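Local coordinates for PRESAN domain-containing protein (PDB 7D2W) that is of unknown function but, as a PHIST-related helical-bundle protein of the malaria parasite, probably takes part in protein binding, at residues A[123-135]-A[162-174]. Numbering follows the deposited sequence.
Sequences DCNMMVSTLETEQ and EFDKLHTDLYVKY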
loop_
_atom_site.group_PDB
_atom_site.type_symbol
_atom_site.label_atom_id
_atom_site.label_comp_id
_atom_site.label_asym_id
_atom_site.label_seq_id
_atom_site.Cartn_x
_atom_site.Cartn_y
_atom_site.Cartn_z
ATOM N N ASP A 123 16.402 1.039 -9.853
ATOM C CA ASP A 123 15.429 1.969 -9.291
ATOM C C ASP A 123 14.848 1.458 -7.978
ATOM O O ASP A 123 14.774 2.198 -6.983
ATOM C CB ASP A 123 14.321 2.214 -10.316
ATOM C CG ASP A 123 13.294 3.220 -9.846
ATOM O OD1 ASP A 123 13.683 4.333 -9.424
ATOM O OD2 ASP A 123 12.092 2.894 -9.906
ATOM N N CYS A 124 14.395 0.203 -7.961
ATOM C CA CYS A 124 13.786 -0.330 -6.746
ATOM C C CYS A 124 14.787 -0.327 -5.597
ATOM O O CYS A 124 14.482 0.120 -4.488
ATOM C CB CYS A 124 13.257 -1.744 -6.998
ATOM S SG CYS A 124 11.800 -1.860 -8.117
ATOM N N ASN A 125 15.998 -0.809 -5.849
ATOM C CA ASN A 125 16.985 -0.877 -4.781
ATOM C C ASN A 125 17.396 0.511 -4.299
ATOM O O ASN A 125 17.616 0.720 -3.101
ATOM C CB ASN A 125 18.183 -1.698 -5.254
ATOM C CG ASN A 125 17.876 -3.195 -5.249
ATOM O OD1 ASN A 125 17.511 -3.750 -4.216
ATOM N ND2 ASN A 125 17.972 -3.836 -6.407
ATOM N N MET A 126 17.484 1.487 -5.205
ATOM C CA MET A 126 17.797 2.846 -4.758
ATOM C C MET A 126 16.678 3.436 -3.895
ATOM O O MET A 126 16.951 4.104 -2.889
ATOM C CB MET A 126 18.069 3.745 -5.962
ATOM C CG MET A 126 18.636 5.085 -5.555
ATOM S SD MET A 126 20.297 5.031 -4.860
ATOM C CE MET A 126 21.024 3.704 -5.818
ATOM N N MET A 127 15.415 3.227 -4.275
ATOM C CA MET A 127 14.320 3.748 -3.459
ATOM C C MET A 127 14.303 3.089 -2.078
ATOM O O MET A 127 14.192 3.777 -1.056
ATOM C CB MET A 127 12.972 3.556 -4.170
ATOM C CG MET A 127 12.778 4.435 -5.441
ATOM S SD MET A 127 12.964 6.199 -5.116
ATOM C CE MET A 127 11.483 6.506 -4.123
ATOM N N VAL A 128 14.437 1.760 -2.016
ATOM C CA VAL A 128 14.321 1.110 -0.704
ATOM C C VAL A 128 15.555 1.388 0.148
ATOM O O VAL A 128 15.447 1.613 1.362
ATOM C CB VAL A 128 14.025 -0.405 -0.820
ATOM C CG1 VAL A 128 12.704 -0.654 -1.555
ATOM C CG2 VAL A 128 15.170 -1.182 -1.451
ATOM N N SER A 129 16.742 1.411 -0.457
ATOM C CA SER A 129 17.923 1.640 0.365
ATOM C C SER A 129 17.931 3.066 0.912
ATOM O O SER A 129 18.307 3.286 2.070
ATOM C CB SER A 129 19.199 1.328 -0.420
ATOM O OG SER A 129 19.426 2.345 -1.375
ATOM N N THR A 130 17.476 4.044 0.122
ATOM C CA THR A 130 17.407 5.414 0.620
ATOM C C THR A 130 16.350 5.549 1.710
ATOM O O THR A 130 16.543 6.281 2.690
ATOM C CB THR A 130 17.117 6.388 -0.523
ATOM O OG1 THR A 130 18.134 6.267 -1.525
ATOM C CG2 THR A 130 17.096 7.806 0.001
ATOM N N LEU A 131 15.219 4.846 1.562
ATOM C CA LEU A 131 14.204 4.918 2.612
ATOM C C LEU A 131 14.721 4.311 3.907
ATOM O O LEU A 131 14.483 4.850 4.993
ATOM C CB LEU A 131 12.902 4.231 2.180
ATOM C CG LEU A 131 11.750 4.275 3.202
ATOM C CD1 LEU A 131 11.383 5.705 3.636
ATOM C CD2 LEU A 131 10.504 3.571 2.659
ATOM N N GLU A 132 15.447 3.189 3.814
ATOM C CA GLU A 132 15.977 2.554 5.017
ATOM C C GLU A 132 16.907 3.502 5.773
ATOM O O GLU A 132 16.803 3.654 6.996
ATOM C CB GLU A 132 16.682 1.245 4.634
ATOM C CG GLU A 132 17.213 0.438 5.799
ATOM C CD GLU A 132 17.822 -0.883 5.346
ATOM O OE1 GLU A 132 17.085 -1.725 4.772
ATOM O OE2 GLU A 132 19.036 -1.070 5.567
ATOM N N THR A 133 17.804 4.181 5.052
ATOM C CA THR A 133 18.715 5.128 5.687
ATOM C C THR A 133 17.951 6.268 6.351
ATOM O O THR A 133 18.247 6.649 7.489
ATOM C CB THR A 133 19.700 5.688 4.653
ATOM O OG1 THR A 133 20.498 4.626 4.130
ATOM C CG2 THR A 133 20.602 6.735 5.286
ATOM N N GLU A 134 16.973 6.837 5.641
ATOM C CA GLU A 134 16.199 7.949 6.187
ATOM C C GLU A 134 15.428 7.528 7.435
ATOM O O GLU A 134 15.408 8.255 8.435
ATOM C CB GLU A 134 15.245 8.486 5.121
ATOM C CG GLU A 134 14.244 9.506 5.648
ATOM C CD GLU A 134 12.904 9.434 4.932
ATOM O OE1 GLU A 134 12.867 9.667 3.703
ATOM O OE2 GLU A 134 11.888 9.132 5.600
ATOM N N GLN A 135 14.794 6.350 7.403
ATOM C CA GLN A 135 14.067 5.877 8.577
ATOM C C GLN A 135 14.998 5.616 9.756
ATOM O O GLN A 135 14.682 5.974 10.895
ATOM C CB GLN A 135 13.272 4.614 8.227
ATOM C CG GLN A 135 12.087 4.937 7.320
ATOM C CD GLN A 135 11.203 3.737 7.074
ATOM O OE1 GLN A 135 11.566 2.601 7.392
ATOM N NE2 GLN A 135 10.025 3.980 6.518
ATOM N N GLU A 162 5.052 2.764 5.775
ATOM C CA GLU A 162 5.659 3.557 4.708
ATOM C C GLU A 162 6.413 2.673 3.717
ATOM O O GLU A 162 6.393 2.930 2.500
ATOM C CB GLU A 162 6.590 4.610 5.313
ATOM C CG GLU A 162 7.186 5.570 4.291
ATOM C CD GLU A 162 8.052 6.639 4.931
ATOM O OE1 GLU A 162 8.423 6.481 6.121
ATOM O OE2 GLU A 162 8.350 7.640 4.240
ATOM N N PHE A 163 7.098 1.638 4.213
ATOM C CA PHE A 163 7.743 0.677 3.317
ATOM C C PHE A 163 6.717 -0.116 2.515
ATOM O O PHE A 163 6.944 -0.430 1.339
ATOM C CB PHE A 163 8.646 -0.276 4.119
ATOM C CG PHE A 163 10.102 -0.060 3.851
ATOM C CD1 PHE A 163 10.678 -0.559 2.689
ATOM C CD2 PHE A 163 10.888 0.685 4.728
ATOM C CE1 PHE A 163 12.023 -0.330 2.412
ATOM C CE2 PHE A 163 12.242 0.917 4.462
ATOM C CZ PHE A 163 12.804 0.419 3.303
ATOM N N ASP A 164 5.588 -0.471 3.138
ATOM C CA ASP A 164 4.548 -1.159 2.388
ATOM C C ASP A 164 4.012 -0.273 1.266
ATOM O O ASP A 164 3.733 -0.762 0.162
ATOM C CB ASP A 164 3.409 -1.583 3.312
ATOM C CG ASP A 164 3.795 -2.721 4.239
ATOM O OD1 ASP A 164 4.851 -3.380 4.012
ATOM O OD2 ASP A 164 3.025 -2.957 5.199
ATOM N N LYS A 165 3.864 1.025 1.529
ATOM C CA LYS A 165 3.393 1.928 0.481
ATOM C C LYS A 165 4.431 2.073 -0.621
ATOM O O LYS A 165 4.080 2.107 -1.805
ATOM C CB LYS A 165 3.028 3.300 1.048
ATOM C CG LYS A 165 2.826 4.370 -0.064
ATOM C CD LYS A 165 1.605 5.236 0.119
ATOM C CE LYS A 165 1.426 6.213 -1.066
ATOM N NZ LYS A 165 1.031 5.574 -2.382
ATOM N N LEU A 166 5.716 2.150 -0.260
ATOM C CA LEU A 166 6.743 2.220 -1.295
ATOM C C LEU A 166 6.739 0.956 -2.146
ATOM O O LEU A 166 6.805 1.031 -3.377
ATOM C CB LEU A 166 8.127 2.459 -0.671
ATOM C CG LEU A 166 9.304 2.350 -1.649
ATOM C CD1 LEU A 166 9.194 3.376 -2.745
ATOM C CD2 LEU A 166 10.640 2.493 -0.921
ATOM N N HIS A 167 6.647 -0.218 -1.512
ATOM C CA HIS A 167 6.607 -1.461 -2.281
ATOM C C HIS A 167 5.386 -1.499 -3.195
ATOM O O HIS A 167 5.453 -2.007 -4.318
ATOM C CB HIS A 167 6.605 -2.667 -1.339
ATOM C CG HIS A 167 7.915 -2.906 -0.654
ATOM N ND1 HIS A 167 8.007 -3.498 0.586
ATOM C CD2 HIS A 167 9.185 -2.639 -1.040
ATOM C CE1 HIS A 167 9.277 -3.585 0.937
ATOM N NE2 HIS A 167 10.013 -3.068 -0.031
ATOM N N THR A 168 4.264 -0.971 -2.721
ATOM C CA THR A 168 3.072 -0.883 -3.558
ATOM C C THR A 168 3.303 0.068 -4.726
ATOM O O THR A 168 2.978 -0.258 -5.874
ATOM C CB THR A 168 1.881 -0.422 -2.716
ATOM O OG1 THR A 168 1.659 -1.368 -1.668
ATOM C CG2 THR A 168 0.603 -0.320 -3.572
ATOM N N ASP A 169 3.866 1.249 -4.445
ATOM C CA ASP A 169 4.130 2.220 -5.502
ATOM C C ASP A 169 5.016 1.628 -6.587
ATOM O O ASP A 169 4.754 1.809 -7.786
ATOM C CB ASP A 169 4.778 3.473 -4.917
ATOM C CG ASP A 169 3.795 4.341 -4.165
ATOM O OD1 ASP A 169 2.596 4.001 -4.133
ATOM O OD2 ASP A 169 4.231 5.345 -3.576
ATOM N N LEU A 170 6.083 0.930 -6.186
ATOM C CA LEU A 170 6.987 0.330 -7.161
ATOM C C LEU A 170 6.291 -0.767 -7.964
ATOM O O LEU A 170 6.468 -0.859 -9.182
ATOM C CB LEU A 170 8.221 -0.230 -6.445
ATOM C CG LEU A 170 9.195 0.822 -5.895
ATOM C CD1 LEU A 170 10.239 0.170 -4.962
ATOM C CD2 LEU A 170 9.879 1.527 -7.048
ATOM N N TYR A 171 5.517 -1.626 -7.302
ATOM C CA TYR A 171 4.835 -2.688 -8.036
ATOM C C TYR A 171 3.867 -2.109 -9.068
ATOM O O TYR A 171 3.858 -2.548 -10.222
ATOM C CB TYR A 171 4.111 -3.644 -7.080
ATOM C CG TYR A 171 3.685 -4.935 -7.766
ATOM C CD1 TYR A 171 4.593 -5.959 -7.993
ATOM C CD2 TYR A 171 2.380 -5.113 -8.210
ATOM C CE1 TYR A 171 4.214 -7.123 -8.636
ATOM C CE2 TYR A 171 1.991 -6.275 -8.855
ATOM C CZ TYR A 171 2.911 -7.278 -9.062
ATOM O OH TYR A 171 2.530 -8.438 -9.698
ATOM N N VAL A 172 3.065 -1.121 -8.674
ATOM C CA VAL A 172 2.120 -0.482 -9.585
ATOM C C VAL A 172 2.854 0.116 -10.781
ATOM O O VAL A 172 2.464 -0.086 -11.938
ATOM C CB VAL A 172 1.311 0.578 -8.809
ATOM C CG1 VAL A 172 0.698 1.618 -9.733
ATOM C CG2 VAL A 172 0.238 -0.110 -7.957
ATOM N N LYS A 173 3.942 0.845 -10.513
ATOM C CA LYS A 173 4.714 1.487 -11.576
ATOM C C LYS A 173 5.226 0.476 -12.597
ATOM O O LYS A 173 5.100 0.690 -13.808
ATOM C CB LYS A 173 5.882 2.274 -10.973
ATOM C CG LYS A 173 6.846 2.858 -12.032
ATOM C CD LYS A 173 7.760 3.932 -11.444
ATOM C CE LYS A 173 8.894 3.311 -10.633
ATOM N NZ LYS A 173 9.692 4.315 -9.838
ATOM N N TYR A 174 5.834 -0.627 -12.134
ATOM C CA TYR A 174 6.442 -1.563 -13.071
ATOM C C TYR A 174 5.424 -2.530 -13.651
ATOM O O TYR A 174 5.623 -3.027 -14.765
ATOM C CB TYR A 174 7.603 -2.324 -12.406
ATOM C CG TYR A 174 8.783 -1.407 -12.301
ATOM C CD1 TYR A 174 9.540 -1.101 -13.432
ATOM C CD2 TYR A 174 9.085 -0.766 -11.109
ATOM C CE1 TYR A 174 10.588 -0.215 -13.366
ATOM C CE2 TYR A 174 10.138 0.129 -11.028
ATOM C CZ TYR A 174 10.875 0.404 -12.162
ATOM O OH TYR A 174 11.910 1.290 -12.090
#
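The Phe-163 ring fits as a knob into a hole on helix 117-144 formed by Val-128, Leu-131, Glu-132 and Gln-135. Leu-131 CD2 lies over one face, 3.6 Å from the ring centroid in a CH-pi contact, while Gln-135 OE1 meets the rim in plane, 3.4 Å from Phe-163 CD2, where the ring hydrogens suit an oxygen. In return Val-128, short and branched, fits among Phe-163, Leu-166, His-167 and Leu-170; its CG1 touches the His-167 edge and, at 3.8 Å, Leu-166 CD2.

Polar pairs flank this apolar stretch. With CG anti to the backbone nitrogen (chi1 -177°), the Asp-123 carboxylate reaches across toward helix 149-181, where OD2 meets two donors: Lys-173 NZ takes the syn lone pair in a 2.8 Å salt bridge, and Tyr-174 OH comes from the anti side, 32° out of the carboxylate plane, to 2.7 Å from OD2. Beside them Cys-124 SG rests obliquely against the Tyr-174 ring. At the far end Gln-135 NE2 donates to Glu-162 OE1 (3.0 Å) from above the carboxylate plane, and Lys-75 NZ hydrogen-bonds Gln-135 OE1.

The axes of 123-135 and 162-174 approach to 10.8 Å at 167°, nearly antiparallel neighbours in a four-helix bundle. Helix 65-93 packs against Val-128 and Phe-163, its Thr-83 OG1 hydrogen-bonded to His-167 NE2; a second subunit packs on Lys-165, Thr-168 and Val-172.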